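Local coordinates for protein Emp46p (Saccharomyces cerevisiae, PDB 2A6V) that serves as a cargo receptor in the secretion of glycoproteins, recognising carbohydrate through a legume-lectin-like beta sandwich that binds potassium rather than needing calcium, at residues T126-L129 with D135-I138; E99-S104 with M112-L117; L89-E94 with V187-S192. One frame throughout, in Å; residues are numbered along the deposited sequence.

Contact 1: residues T126-L129 with D135-I138. With K (potassium ion), chain C.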
ATOM      1  N   THR A 126       3.152   5.124   9.182  1.00 10.79           N
ATOM      2  CA  THR A 126       3.518   4.177  10.237  1.00 11.05           C
ATOM      3  C   THR A 126       3.585   2.784   9.673  1.00 10.73           C
ATOM      4  O   THR A 126       2.727   2.403   8.865  1.00 11.29           O
ATOM      5  CB  THR A 126       2.562   4.246  11.448  1.00 10.20           C
ATOM      6  OG1 THR A 126       1.186   4.260  11.017  1.00 10.72           O
ATOM      7  CG2 THR A 126       2.788   5.545  12.231  1.00 11.28           C
ATOM      8  N   ALA A 127       4.633   2.053  10.013  1.00 10.90           N
ATOM      9  CA  ALA A 127       4.894   0.733   9.466  1.00 11.61           C
ATOM     10  C   ALA A 127       4.744  -0.315  10.555  1.00 12.67           C
ATOM     11  O   ALA A 127       5.354  -0.199  11.626  1.00 12.87           O
ATOM     12  CB  ALA A 127       6.285   0.692   8.849  1.00 11.94           C
ATOM     13  N   TYR A 128       3.940  -1.333  10.278  1.00 12.97           N
ATOM     14  CA  TYR A 128       3.605  -2.355  11.251  1.00 13.22           C
ATOM     15  C   TYR A 128       3.952  -3.718  10.682  1.00 14.82           C
ATOM     16  O   TYR A 128       3.718  -4.005   9.506  1.00 15.01           O
ATOM     17  CB  TYR A 128       2.104  -2.332  11.521  1.00 13.17           C
ATOM     18  CG  TYR A 128       1.592  -1.142  12.271  1.00 12.78           C
ATOM     19  CD1 TYR A 128       1.361  -1.221  13.640  1.00 13.42           C
ATOM     20  CD2 TYR A 128       1.279   0.046  11.625  1.00 12.76           C
ATOM     21  CE1 TYR A 128       0.867  -0.146  14.340  1.00 12.41           C
ATOM     22  CE2 TYR A 128       0.763   1.150  12.345  1.00 12.67           C
ATOM     23  CZ  TYR A 128       0.581   1.032  13.721  1.00 11.58           C
ATOM     24  OH  TYR A 128       0.084   2.098  14.452  1.00 14.30           O
ATOM     25  N   LEU A 129       4.463  -4.592  11.538  1.00 15.85           N
ATOM     26  CA  LEU A 129       4.651  -5.989  11.222  1.00 17.63           C
ATOM     27  C   LEU A 129       3.718  -6.831  12.074  1.00 18.60           C
ATOM     28  O   LEU A 129       3.516  -6.546  13.250  1.00 20.28           O
ATOM     29  CB  LEU A 129       6.097  -6.378  11.522  1.00 18.02           C
ATOM     30  CG  LEU A 129       7.137  -6.042  10.481  1.00 20.91           C
ATOM     31  CD1 LEU A 129       8.542  -6.223  11.087  1.00 24.20           C
ATOM     32  CD2 LEU A 129       6.965  -6.901   9.252  1.00 22.01           C
ATOM     33  N   ASP A 135      -4.086 -10.060  16.880  1.00 27.12           N
ATOM     34  CA  ASP A 135      -4.840  -8.987  16.241  1.00 26.04           C
ATOM     35  C   ASP A 135      -4.076  -7.688  16.419  1.00 24.64           C
ATOM     36  O   ASP A 135      -3.697  -7.320  17.535  1.00 24.84           O
ATOM     37  CB  ASP A 135      -6.208  -8.801  16.907  1.00 26.37           C
ATOM     38  CG  ASP A 135      -7.265  -9.758  16.395  1.00 27.81           C
ATOM     39  OD1 ASP A 135      -8.406  -9.631  16.878  1.00 31.94           O
ATOM     40  OD2 ASP A 135      -7.087 -10.643  15.526  1.00 31.55           O
ATOM     41  N   LEU A 136      -3.848  -6.994  15.319  1.00 22.15           N
ATOM     42  CA  LEU A 136      -3.286  -5.658  15.368  1.00 21.35           C
ATOM     43  C   LEU A 136      -4.394  -4.697  15.748  1.00 21.31           C
ATOM     44  O   LEU A 136      -5.359  -4.542  14.984  1.00 21.31           O
ATOM     45  CB  LEU A 136      -2.714  -5.281  13.996  1.00 20.42           C
ATOM     46  CG  LEU A 136      -1.786  -4.056  13.902  1.00 19.76           C
ATOM     47  CD1 LEU A 136      -1.023  -4.068  12.575  1.00 19.81           C
ATOM     48  CD2 LEU A 136      -2.530  -2.734  14.009  1.00 22.15           C
ATOM     49  N   ASP A 137      -4.264  -4.077  16.921  1.00 21.03           N
ATOM     50  CA  ASP A 137      -5.137  -2.979  17.329  1.00 21.49           C
ATOM     51  C   ASP A 137      -4.406  -1.702  16.967  1.00 20.35           C
ATOM     52  O   ASP A 137      -3.350  -1.422  17.515  1.00 20.46           O
ATOM     53  CB  ASP A 137      -5.437  -3.011  18.840  1.00 22.41           C
ATOM     54  CG  ASP A 137      -5.913  -1.664  19.364  1.00 25.30           C
ATOM     55  OD1 ASP A 137      -6.744  -0.993  18.707  1.00 29.85           O
ATOM     56  OD2 ASP A 137      -5.498  -1.177  20.427  1.00 28.96           O
ATOM     57  N   ILE A 138      -4.959  -0.925  16.048  1.00 19.70           N
ATOM     58  CA  ILE A 138      -4.208   0.181  15.469  1.00 18.97           C
ATOM     59  C   ILE A 138      -3.801   1.185  16.536  1.00 19.08           C
ATOM     60  O   ILE A 138      -2.768   1.824  16.409  1.00 18.02           O
ATOM     61  CB  ILE A 138      -5.002   0.848  14.306  1.00 18.93           C
ATOM     62  CG1 ILE A 138      -4.095   1.741  13.465  1.00 18.83           C
ATOM     63  CG2 ILE A 138      -6.183   1.622  14.839  1.00 19.27           C
ATOM     64  CD1 ILE A 138      -2.976   1.002  12.810  1.00 17.05           C
TER
HETATM   65  K     K C   1      -0.305   2.114  17.286  1.00 15.90           K
HETATM   66  O   HOH W   1      -0.703   4.906  17.351  1.00 16.75           O
HETATM   67  O   HOH W   2       2.001   2.696  18.858  1.00 16.26           O

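Contact 2: residues E99-S104 with M112-L117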
ATOM      1  N   GLU A  99     -11.326  -5.651   7.676  1.00 15.19           N
ATOM      2  CA  GLU A  99     -11.528  -4.916   8.931  1.00 15.46           C
ATOM      3  C   GLU A  99     -10.431  -3.900   9.182  1.00 14.98           C
ATOM      4  O   GLU A  99     -10.663  -2.884   9.812  1.00 17.66           O
ATOM      5  CB  GLU A  99     -11.698  -5.901  10.113  1.00 15.43           C
ATOM      6  CG  GLU A  99     -11.849  -5.315  11.523  1.00 16.51           C
ATOM      7  CD  GLU A  99     -13.139  -4.540  11.758  1.00 17.17           C
ATOM      8  OE1 GLU A  99     -13.955  -4.415  10.834  1.00 16.29           O
ATOM      9  OE2 GLU A  99     -13.289  -4.033  12.889  1.00 19.12           O
ATOM     10  N   LEU A 100      -9.243  -4.157   8.644  1.00 14.30           N
ATOM     11  CA  LEU A 100      -8.109  -3.263   8.797  1.00 14.05           C
ATOM     12  C   LEU A 100      -7.867  -2.457   7.506  1.00 13.23           C
ATOM     13  O   LEU A 100      -7.429  -2.989   6.488  1.00 13.59           O
ATOM     14  CB  LEU A 100      -6.872  -4.093   9.167  1.00 15.33           C
ATOM     15  CG  LEU A 100      -5.639  -3.333   9.628  1.00 16.72           C
ATOM     16  CD1 LEU A 100      -5.915  -2.396  10.809  1.00 17.10           C
ATOM     17  CD2 LEU A 100      -4.546  -4.341   9.978  1.00 16.48           C
ATOM     18  N   PHE A 101      -8.216  -1.174   7.553  1.00 13.14           N
ATOM     19  CA  PHE A 101      -8.079  -0.235   6.424  1.00 13.19           C
ATOM     20  C   PHE A 101      -8.571  -0.735   5.085  1.00 13.35           C
ATOM     21  O   PHE A 101      -7.975  -0.502   4.052  1.00 13.51           O
ATOM     22  CB  PHE A 101      -6.661   0.373   6.429  1.00 12.67           C
ATOM     23  CG  PHE A 101      -6.429   1.202   7.642  1.00 12.26           C
ATOM     24  CD1 PHE A 101      -6.918   2.484   7.695  1.00 11.51           C
ATOM     25  CD2 PHE A 101      -5.831   0.647   8.786  1.00 10.52           C
ATOM     26  CE1 PHE A 101      -6.780   3.253   8.822  1.00 12.80           C
ATOM     27  CE2 PHE A 101      -5.709   1.394   9.930  1.00 12.17           C
ATOM     28  CZ  PHE A 101      -6.179   2.715   9.951  1.00 11.53           C
ATOM     29  N   GLY A 102      -9.698  -1.442   5.124  1.00 14.46           N
ATOM     30  CA  GLY A 102     -10.321  -1.978   3.934  1.00 14.51           C
ATOM     31  C   GLY A 102      -9.566  -3.106   3.251  1.00 15.18           C
ATOM     32  O   GLY A 102      -9.907  -3.494   2.137  1.00 16.02           O
ATOM     33  N   GLY A 103      -8.554  -3.649   3.893  1.00 15.01           N
ATOM     34  CA  GLY A 103      -7.617  -4.504   3.204  1.00 16.08           C
ATOM     35  C   GLY A 103      -7.316  -5.877   3.775  1.00 16.34           C
ATOM     36  O   GLY A 103      -6.896  -6.765   3.031  1.00 19.08           O
ATOM     37  N   SER A 104      -7.493  -6.043   5.073  1.00 16.39           N
ATOM     38  CA  SER A 104      -7.014  -7.242   5.756  1.00 16.03           C
ATOM     39  C   SER A 104      -7.785  -7.491   7.044  1.00 16.17           C
ATOM     40  O   SER A 104      -8.363  -6.585   7.635  1.00 15.90           O
ATOM     41  CB  SER A 104      -5.533  -7.034   6.100  1.00 16.12           C
ATOM     42  OG  SER A 104      -4.963  -8.177   6.731  1.00 16.99           O
ATOM     43  N   MET A 112       2.369  -3.863   6.880  1.00 12.02           N
ATOM     44  CA  MET A 112       1.391  -2.846   6.541  1.00 12.38           C
ATOM     45  C   MET A 112       2.055  -1.488   6.712  1.00 11.85           C
ATOM     46  O   MET A 112       2.479  -1.138   7.824  1.00 12.56           O
ATOM     47  CB  MET A 112       0.182  -2.937   7.474  1.00 12.29           C
ATOM     48  CG  MET A 112      -0.908  -1.933   7.153  1.00 12.09           C
ATOM     49  SD  MET A 112      -2.268  -1.819   8.307  1.00 13.68           S
ATOM     50  CE  MET A 112      -1.452  -1.092   9.698  1.00 14.11           C
ATOM     51  N   ILE A 113       2.078  -0.688   5.653  1.00 11.17           N
ATOM     52  CA  ILE A 113       2.590   0.671   5.672  1.00 12.15           C
ATOM     53  C   ILE A 113       1.385   1.577   5.519  1.00 11.61           C
ATOM     54  O   ILE A 113       0.680   1.528   4.500  1.00 12.23           O
ATOM     55  CB  ILE A 113       3.627   0.901   4.549  1.00 12.51           C
ATOM     56  CG1 ILE A 113       4.809  -0.079   4.730  1.00 14.37           C
ATOM     57  CG2 ILE A 113       4.068   2.349   4.526  1.00 14.51           C
ATOM     58  CD1 ILE A 113       5.859  -0.017   3.630  1.00 16.44           C
ATOM     59  N   LEU A 114       1.126   2.404   6.521  1.00 11.85           N
ATOM     60  CA  LEU A 114      -0.134   3.056   6.673  1.00 11.37           C
ATOM     61  C   LEU A 114       0.033   4.559   6.657  1.00 11.54           C
ATOM     62  O   LEU A 114       0.855   5.095   7.399  1.00 11.43           O
ATOM     63  CB  LEU A 114      -0.769   2.617   7.987  1.00 11.90           C
ATOM     64  CG  LEU A 114      -2.071   3.266   8.378  1.00 11.43           C
ATOM     65  CD1 LEU A 114      -3.196   2.983   7.394  1.00 12.43           C
ATOM     66  CD2 LEU A 114      -2.448   2.771   9.767  1.00 13.25           C
ATOM     67  N   LEU A 115      -0.742   5.239   5.810  1.00 10.94           N
ATOM     68  CA  LEU A 115      -0.922   6.677   5.809  1.00 11.79           C
ATOM     69  C   LEU A 115      -2.230   6.971   6.502  1.00 11.32           C
ATOM     70  O   LEU A 115      -3.303   6.583   6.021  1.00 11.75           O
ATOM     71  CB  LEU A 115      -0.950   7.264   4.401  1.00 12.24           C
ATOM     72  CG  LEU A 115       0.415   7.403   3.740  1.00 14.58           C
ATOM     73  CD1 LEU A 115       1.111   6.048   3.526  1.00 14.98           C
ATOM     74  CD2 LEU A 115       0.326   8.161   2.475  1.00 19.65           C
ATOM     75  N   ARG A 116      -2.159   7.614   7.660  1.00 11.96           N
ATOM     76  CA  ARG A 116      -3.358   7.961   8.416  1.00 11.90           C
ATOM     77  C   ARG A 116      -3.023   9.076   9.384  1.00 12.37           C
ATOM     78  O   ARG A 116      -1.885   9.549   9.424  1.00 12.22           O
ATOM     79  CB  ARG A 116      -3.917   6.746   9.160  1.00 12.37           C
ATOM     80  CG  ARG A 116      -3.203   6.333  10.433  1.00 12.66           C
ATOM     81  CD  ARG A 116      -4.116   5.622  11.440  1.00 13.80           C
ATOM     82  NE  ARG A 116      -3.406   5.289  12.670  1.00 12.59           N
ATOM     83  CZ  ARG A 116      -3.974   5.210  13.865  1.00 15.35           C
ATOM     84  NH1 ARG A 116      -5.285   5.417  14.007  1.00 16.48           N
ATOM     85  NH2 ARG A 116      -3.227   4.932  14.932  1.00 16.49           N
ATOM     86  N   LEU A 117      -4.030   9.498  10.130  1.00 12.73           N
ATOM     87  CA  LEU A 117      -3.819  10.368  11.277  1.00 13.20           C
ATOM     88  C   LEU A 117      -3.582   9.477  12.471  1.00 14.03           C
ATOM     89  O   LEU A 117      -4.519   8.952  13.091  1.00 14.82           O
ATOM     90  CB  LEU A 117      -5.015  11.291  11.472  1.00 13.86           C
ATOM     91  CG  LEU A 117      -5.438  12.087  10.240  1.00 14.93           C
ATOM     92  CD1 LEU A 117      -6.475  13.086  10.577  1.00 15.35           C
ATOM     93  CD2 LEU A 117      -4.273  12.758   9.575  1.00 15.22           C
TER

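Contact 3: residues L89-E94 with V187-S192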
ATOM      1  N   LEU A  89       2.374  -5.920   2.077  1.00 14.20           N
ATOM      2  CA  LEU A  89       3.100  -7.101   1.628  1.00 15.31           C
ATOM      3  C   LEU A  89       2.698  -8.203   2.605  1.00 16.98           C
ATOM      4  O   LEU A  89       3.024  -8.102   3.785  1.00 16.54           O
ATOM      5  CB  LEU A  89       4.618  -6.871   1.682  1.00 15.88           C
ATOM      6  CG  LEU A  89       5.216  -5.753   0.842  1.00 16.73           C
ATOM      7  CD1 LEU A  89       6.735  -5.793   0.961  1.00 17.77           C
ATOM      8  CD2 LEU A  89       4.828  -5.866  -0.604  1.00 18.95           C
ATOM      9  N   LYS A  90       1.963  -9.215   2.156  1.00 17.63           N
ATOM     10  CA  LYS A  90       1.420 -10.237   3.066  1.00 20.71           C
ATOM     11  C   LYS A  90       1.763 -11.654   2.601  1.00 22.78           C
ATOM     12  O   LYS A  90       1.876 -11.912   1.413  1.00 22.65           O
ATOM     13  CB  LYS A  90      -0.097 -10.082   3.168  1.00 22.17           C
ATOM     14  CG  LYS A  90      -0.538  -8.779   3.820  1.00 24.43           C
ATOM     15  CD  LYS A  90      -1.863  -8.855   4.592  1.00 27.49           C
ATOM     16  CE  LYS A  90      -2.918  -9.645   3.865  1.00 29.78           C
ATOM     17  NZ  LYS A  90      -4.173  -9.691   4.639  1.00 31.53           N
ATOM     18  N   GLN A  91       1.941 -12.565   3.555  1.00 24.34           N
ATOM     19  CA  GLN A  91       2.238 -13.971   3.248  1.00 26.76           C
ATOM     20  C   GLN A  91       1.256 -14.883   3.957  1.00 28.83           C
ATOM     21  O   GLN A  91       0.480 -14.441   4.805  1.00 28.84           O
ATOM     22  CB  GLN A  91       3.682 -14.324   3.635  1.00 27.44           C
ATOM     23  CG  GLN A  91       4.010 -14.111   5.106  1.00 28.75           C
ATOM     24  CD  GLN A  91       5.356 -14.686   5.509  1.00 29.91           C
ATOM     25  OE1 GLN A  91       6.046 -15.315   4.694  1.00 32.06           O
ATOM     26  NE2 GLN A  91       5.734 -14.476   6.766  1.00 30.44           N
ATOM     27  N   GLY A  92       1.266 -16.161   3.584  1.00 31.59           N
ATOM     28  CA  GLY A  92       0.420 -17.146   4.235  1.00 33.72           C
ATOM     29  C   GLY A  92      -0.993 -17.157   3.693  1.00 35.55           C
ATOM     30  O   GLY A  92      -1.324 -16.376   2.803  1.00 35.46           O
ATOM     31  N   ASN A  93      -1.828 -18.031   4.255  1.00 37.84           N
ATOM     32  CA  ASN A  93      -3.170 -18.302   3.720  1.00 39.45           C
ATOM     33  C   ASN A  93      -4.025 -17.052   3.415  1.00 40.14           C
ATOM     34  O   ASN A  93      -3.660 -16.251   2.538  1.00 40.98           O
ATOM     35  CB  ASN A  93      -3.916 -19.303   4.629  1.00 39.91           C
ATOM     36  CG  ASN A  93      -3.355 -20.714   4.532  1.00 41.53           C
ATOM     37  OD1 ASN A  93      -3.343 -21.319   3.453  1.00 44.15           O
ATOM     38  ND2 ASN A  93      -2.887 -21.247   5.659  1.00 43.81           N
ATOM     39  N   GLU A  94      -5.160 -16.885   4.096  1.00 40.76           N
ATOM     40  CA  GLU A  94      -6.120 -15.841   3.728  1.00 40.99           C
ATOM     41  C   GLU A  94      -7.410 -15.808   4.564  1.00 40.28           C
ATOM     42  O   GLU A  94      -7.568 -16.499   5.574  1.00 41.44           O
ATOM     43  CB  GLU A  94      -6.473 -15.916   2.214  1.00 41.34           C
ATOM     44  CG  GLU A  94      -7.734 -16.697   1.818  1.00 43.12           C
ATOM     45  CD  GLU A  94      -8.776 -15.851   1.086  1.00 44.62           C
ATOM     46  OE1 GLU A  94      -8.402 -14.864   0.421  1.00 46.90           O
ATOM     47  OE2 GLU A  94      -9.980 -16.173   1.171  1.00 46.17           O
ATOM     48  N   VAL A 187      12.301  -6.513   8.512  1.00 26.50           N
ATOM     49  CA  VAL A 187      11.401  -7.213   7.596  1.00 26.31           C
ATOM     50  C   VAL A 187      12.247  -8.179   6.757  1.00 26.61           C
ATOM     51  O   VAL A 187      13.021  -7.750   5.903  1.00 26.98           O
ATOM     52  CB  VAL A 187      10.614  -6.228   6.687  1.00 26.30           C
ATOM     53  CG1 VAL A 187       9.421  -6.929   6.042  1.00 25.34           C
ATOM     54  CG2 VAL A 187      10.143  -5.005   7.466  1.00 25.41           C
ATOM     55  N   LYS A 188      12.107  -9.477   7.014  1.00 26.84           N
ATOM     56  CA  LYS A 188      12.923 -10.481   6.335  1.00 27.35           C
ATOM     57  C   LYS A 188      12.125 -11.502   5.527  1.00 27.18           C
ATOM     58  O   LYS A 188      12.694 -12.207   4.704  1.00 26.12           O
ATOM     59  CB  LYS A 188      13.780 -11.230   7.353  1.00 27.77           C
ATOM     60  CG  LYS A 188      14.832 -10.371   8.007  1.00 29.34           C
ATOM     61  CD  LYS A 188      15.563 -11.129   9.099  1.00 31.52           C
ATOM     62  CE  LYS A 188      15.887 -10.236  10.288  1.00 32.71           C
ATOM     63  NZ  LYS A 188      17.136  -9.468  10.046  1.00 34.84           N
ATOM     64  N   PHE A 189      10.820 -11.611   5.755  1.00 27.08           N
ATOM     65  CA  PHE A 189      10.070 -12.706   5.142  1.00 27.73           C
ATOM     66  C   PHE A 189      10.050 -12.698   3.608  1.00 28.05           C
ATOM     67  O   PHE A 189       9.905 -13.753   2.988  1.00 28.69           O
ATOM     68  CB  PHE A 189       8.651 -12.798   5.723  1.00 27.60           C
ATOM     69  CG  PHE A 189       7.732 -11.695   5.291  1.00 27.43           C
ATOM     70  CD1 PHE A 189       6.983 -11.815   4.136  1.00 27.93           C
ATOM     71  CD2 PHE A 189       7.592 -10.547   6.063  1.00 27.43           C
ATOM     72  CE1 PHE A 189       6.125 -10.808   3.749  1.00 27.62           C
ATOM     73  CE2 PHE A 189       6.743  -9.533   5.664  1.00 26.27           C
ATOM     74  CZ  PHE A 189       6.007  -9.673   4.511  1.00 26.68           C
ATOM     75  N   MET A 190      10.216 -11.530   2.986  1.00 28.64           N
ATOM     76  CA  MET A 190      10.152 -11.449   1.528  1.00 29.27           C
ATOM     77  C   MET A 190      11.374 -12.046   0.837  1.00 29.87           C
ATOM     78  O   MET A 190      11.332 -12.303  -0.359  1.00 30.37           O
ATOM     79  CB  MET A 190      10.010 -10.000   1.049  1.00 29.28           C
ATOM     80  CG  MET A 190       8.732  -9.325   1.465  1.00 28.87           C
ATOM     81  SD  MET A 190       8.942  -8.424   2.977  1.00 30.11           S
ATOM     82  CE  MET A 190      10.061  -7.061   2.485  1.00 29.71           C
ATOM     83  N   GLY A 191      12.470 -12.225   1.568  1.00 31.14           N
ATOM     84  CA  GLY A 191      13.668 -12.807   0.992  1.00 31.87           C
ATOM     85  C   GLY A 191      13.495 -14.279   0.654  1.00 32.93           C
ATOM     86  O   GLY A 191      14.116 -14.776  -0.294  1.00 34.19           O
ATOM     87  N   SER A 192      12.627 -14.959   1.398  1.00 33.06           N
ATOM     88  CA  SER A 192      12.565 -16.421   1.396  1.00 33.32           C
ATOM     89  C   SER A 192      11.151 -17.006   1.284  1.00 32.99           C
ATOM     90  O   SER A 192      10.945 -18.199   1.523  1.00 33.39           O
ATOM     91  CB  SER A 192      13.218 -16.935   2.679  1.00 33.27           C
ATOM     92  OG  SER A 192      12.526 -16.472   3.835  1.00 34.48           O
TER

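Contact 1: residues T126-L129 with D135-I138
Tyr128 meets Leu136 and Ile138 in a buried contact, part apolar and part metal-bridged, between strand 124-131 and the loop that follows it. No hydrogen bond joins the two segments; a potassium ion does so instead. Tyr128 OH lies 2.9 Å from the ion, which sits at the edge of the ring and in its plane, while the backbone oxygen Ile138 O binds it at 2.6 Å. Tyr128 OH and Ile138 O stay 3.5 Å apart, each turned to the ion. Two waters and the carbonyl oxygens of Glu139 and Ser141 complete the shell: three backbone carbonyls, a phenol oxygen and two waters, oxygen donors that suit a large monovalent cation. Methyl groups pack against the tyrosine at both ends: Leu136 CD1 rests 3.7 Å from Tyr128 CB near the root of the ring, and Ile138 CD1 comes as close to Tyr128 CZ near the hydroxyl. With CG1 anti to the backbone N (chi1 -165°), Ile138 CD1 reaches the phenol; its carbonyl oxygen, independently, binds the metal. Asp137, turned away, bonds Ser140. Strand tyrosine and loop carbonyls form, with two waters, a potassium site of this Ca2+-independent, legume-like lectin domain.

Contact 2: residues E99-S104 with M112-L117
Met112 opens the row of side chains by which strand 111-115, in a sheet of the lectin beta sandwich, receives the loop 99-104, itself folded into a tight turn by bonds from Gly103 N to Leu100 O and from Leu100 N to Ser104 O. The Met112 thioether meets Leu100 tip to tip, Met112 SD lying 3.8 Å from Leu100 CD2; a flexible, unbranched methionine fits well between this leucine and Tyr128 on the neighbouring strand. Two residues on, Leu114 points to the same side and takes the middle of the contact. Its side chain crosses that of Phe101 at about a right angle, with CG anti to the backbone N (chi1 176°), and spreads both methyls against the ring: Leu114 CD2 approaches Phe101 CE2 at 3.5 Å, and Leu114 CD1 covers one face in a CH-pi contact, 3.6 Å from the Phe101 ring centroid and only 5° off the normal. At Arg116 the chain turns a corner, yet this side chain also points to the loop. Its extended chain ends in a guanidinium that forms a salt bridge with Asp119. An arginine thus offers charge to the aspartate and methylene to the phenylalanine: Arg116 CD comes obliquely to within 3.9 Å of Phe101 CZ.

Contact 3: residues L89-E94 with V187-S192
Apolar contacts come first where Leu89, on strand 84-90, faces Met190 in the loop before strand 196-202. The two side chains cross at about a right angle, with Leu89 CD1 3.9 Å from Met190 CE and nearly as near its sulfur. Bends at chi2 and chi3 fold the methionine back, so that Met190 SD also lies over one face of the Phe189 ring, toward its rim; such a pliant side chain can serve both neighbours. Polar groups against the aromatic ring make the second kind. Leu89 O sits at the edge of the Phe189 ring, near its plane, 3.4 Å from Phe189 CZ, where the slightly positive ring hydrogens suit a carbonyl oxygen. The amide of Gln91 crosses the ring obliquely near Phe189 CB and CD1, the planes 33° apart, with Gln91 NE2 3.5 Å from Phe189 CB. Hydrogen bonds from outside hold this amide: NE2 to Asn109 OD1 and OE1 to Ser193 OG. No hydrogen bond crosses between 89-94 and 187-192, which implies that van der Waals and weak electrostatic contact joins them; glutamine suits the partly exposed margin because its side chain can pack against the phenyl group while its amide is bonded by Asn109 and Ser193.

In the fold
All three contacts draw on one sheet of the sandwich, whose strands 84-90, 111-115 and 124-131 lie side by side. Contact 2 is the most central and wholly apolar across its segments; contact 1, also buried but farther out, adds a metal; contact 3, equally far from the centre, is partly open and mixes apolar and amide groups. Contacts 1 and 2 are directly joined: Thr126 O and Tyr128 N probably bond Leu114 N and Met112 O, and Ile138 CD1 packs on Leu114 CD2. Contact 3 reaches contact 2 through a probable bond between Lys90 NZ and Ser104 OG, and contact 1 through Leu129 and Val187.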